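Packaging protein UL32 (PDB 6XF9) forms a pentameric ring required for herpesviral packaging and is thought to promote delivery of newly made capsids to nuclear replication compartments, where viral DNA is cleaved and packaged. Local coordinates at residues C52-L57 / Q128-V133. Numbering follows the deposited sequence.
With ZN (zinc ion), chain O.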
# COMPACT_ATOMS: atom_id res chain seq x y z
N CYS D 52 -31.71 -19.95 18.70
CA CYS D 52 -31.04 -20.82 19.65
C CYS D 52 -31.98 -21.94 20.07
O CYS D 52 -33.00 -21.68 20.71
CB CYS D 52 -30.60 -20.03 20.87
SG CYS D 52 -29.87 -21.16 22.05
N ARG D 53 -31.66 -23.17 19.72
CA ARG D 53 -32.59 -24.27 19.98
C ARG D 53 -32.85 -24.45 21.46
O ARG D 53 -33.99 -24.76 21.86
CB ARG D 53 -32.06 -25.55 19.35
CG ARG D 53 -32.22 -25.56 17.84
CD ARG D 53 -31.51 -26.75 17.25
NE ARG D 53 -32.33 -27.94 17.22
CZ ARG D 53 -33.23 -28.21 16.29
NH1 ARG D 53 -33.45 -27.34 15.31
NH2 ARG D 53 -33.92 -29.34 16.35
N VAL D 54 -31.84 -24.24 22.31
CA VAL D 54 -32.06 -24.39 23.75
C VAL D 54 -32.92 -23.26 24.29
O VAL D 54 -33.78 -23.47 25.15
CB VAL D 54 -30.72 -24.49 24.50
CG1 VAL D 54 -30.94 -24.46 25.99
CG2 VAL D 54 -30.04 -25.77 24.14
N CYS D 55 -32.68 -22.03 23.84
CA CYS D 55 -33.57 -20.95 24.25
C CYS D 55 -35.00 -21.25 23.82
O CYS D 55 -35.95 -20.94 24.54
CB CYS D 55 -33.12 -19.62 23.64
SG CYS D 55 -31.68 -18.82 24.41
N GLN D 56 -35.16 -21.87 22.66
CA GLN D 56 -36.51 -22.14 22.14
C GLN D 56 -37.18 -23.25 22.93
O GLN D 56 -38.39 -23.21 23.16
CB GLN D 56 -36.45 -22.46 20.64
CG GLN D 56 -36.10 -21.24 19.79
CD GLN D 56 -37.22 -20.22 19.76
OE1 GLN D 56 -38.31 -20.47 20.31
NE2 GLN D 56 -36.96 -19.05 19.18
N LEU D 57 -36.41 -24.26 23.33
CA LEU D 57 -36.93 -25.30 24.20
C LEU D 57 -37.47 -24.69 25.49
O LEU D 57 -38.59 -25.01 25.92
CB LEU D 57 -35.84 -26.32 24.49
CG LEU D 57 -36.24 -27.55 25.27
CD1 LEU D 57 -37.38 -28.25 24.54
CD2 LEU D 57 -35.02 -28.45 25.40
N GLN D 128 -23.30 -26.18 23.30
CA GLN D 128 -22.11 -25.33 23.28
C GLN D 128 -22.45 -23.87 23.00
O GLN D 128 -21.92 -22.97 23.66
CB GLN D 128 -21.16 -25.83 22.20
CG GLN D 128 -20.48 -27.12 22.51
CD GLN D 128 -19.34 -27.37 21.55
OE1 GLN D 128 -18.25 -26.84 21.72
NE2 GLN D 128 -19.61 -28.14 20.50
N LEU D 129 -23.29 -23.62 22.00
CA LEU D 129 -23.64 -22.24 21.66
C LEU D 129 -24.40 -21.57 22.80
O LEU D 129 -24.16 -20.39 23.11
CB LEU D 129 -24.46 -22.22 20.36
CG LEU D 129 -23.70 -22.37 19.03
CD1 LEU D 129 -24.65 -22.53 17.86
CD2 LEU D 129 -22.83 -21.14 18.80
N HIS D 130 -25.34 -22.29 23.42
CA HIS D 130 -26.18 -21.67 24.45
C HIS D 130 -25.42 -21.47 25.76
O HIS D 130 -25.46 -20.39 26.35
CB HIS D 130 -27.44 -22.50 24.67
CG HIS D 130 -28.32 -21.96 25.76
ND1 HIS D 130 -29.18 -20.91 25.56
CD2 HIS D 130 -28.47 -22.34 27.05
CE1 HIS D 130 -29.82 -20.65 26.69
NE2 HIS D 130 -29.40 -21.50 27.61
N PHE D 131 -24.71 -22.50 26.21
CA PHE D 131 -24.13 -22.44 27.54
C PHE D 131 -22.70 -21.92 27.57
O PHE D 131 -22.25 -21.49 28.64
CB PHE D 131 -24.17 -23.82 28.19
CG PHE D 131 -25.55 -24.24 28.62
CD1 PHE D 131 -26.16 -23.64 29.69
CD2 PHE D 131 -26.23 -25.24 27.94
CE1 PHE D 131 -27.43 -24.01 30.07
CE2 PHE D 131 -27.49 -25.61 28.32
CZ PHE D 131 -28.09 -24.99 29.39
N PHE D 132 -21.96 -21.97 26.45
CA PHE D 132 -20.54 -21.66 26.52
C PHE D 132 -20.05 -20.61 25.53
O PHE D 132 -19.38 -19.65 25.92
CB PHE D 132 -19.73 -22.94 26.36
CG PHE D 132 -19.95 -23.90 27.47
CD1 PHE D 132 -19.21 -23.80 28.64
CD2 PHE D 132 -20.91 -24.89 27.37
CE1 PHE D 132 -19.40 -24.68 29.69
CE2 PHE D 132 -21.11 -25.78 28.42
CZ PHE D 132 -20.35 -25.67 29.58
N VAL D 133 -20.38 -20.75 24.25
CA VAL D 133 -19.90 -19.77 23.29
C VAL D 133 -20.66 -18.46 23.47
O VAL D 133 -20.06 -17.42 23.76
CB VAL D 133 -20.03 -20.30 21.85
CG1 VAL D 133 -19.49 -19.28 20.87
CG2 VAL D 133 -19.35 -21.63 21.69
ZN ZN O . -29.72 -19.82 23.91
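A zinc ion joins the start of helix 53-60 to helix 124-133. Cys52 SG and Cys55 SG each bind ZN at 2.3 Å. From the other helix His130 ND1 binds ZN at 2.0 Å. Cys136, just beyond helix 124-133, is the fourth ligand. The His130 side chain extends with CG anti to the backbone N (chi1 177°), which carries ND1 across to the metal. Cys52 SG is also anti to its backbone N, whereas Cys55 SG is anti to its carbonyl carbon. The two thiolates thus converge on one point. Cys55 SG lies at the edge of the imidazole, 3.5 Å from His130 ND1.

This is a zinc site of three cysteines and one histidine, with a CxxC motif at a helix N-terminus, and Cys52 is the N-cap. Cys55 N donates to Cys52 SG at 3.4 Å, in a nearly straight bond (170°). This bond caps the helix and probably stabilises negative charge on the sulfur. His130 NE2, on the far side of the ring from the zinc, is hydrogen-bonded to Tyr75 OH of helix 71-83, which helps fix the ring's rotation.

Apolar packing lies beside the metal. Val54 CG1 sits over one imidazole face in a CH-pi contact, 3.4 Å from His130 CD2. Val54 CG1 also reaches Phe131 CE2 at 4.3 Å. His130 CD2 in turn stands over the centre of the Phe131 ring.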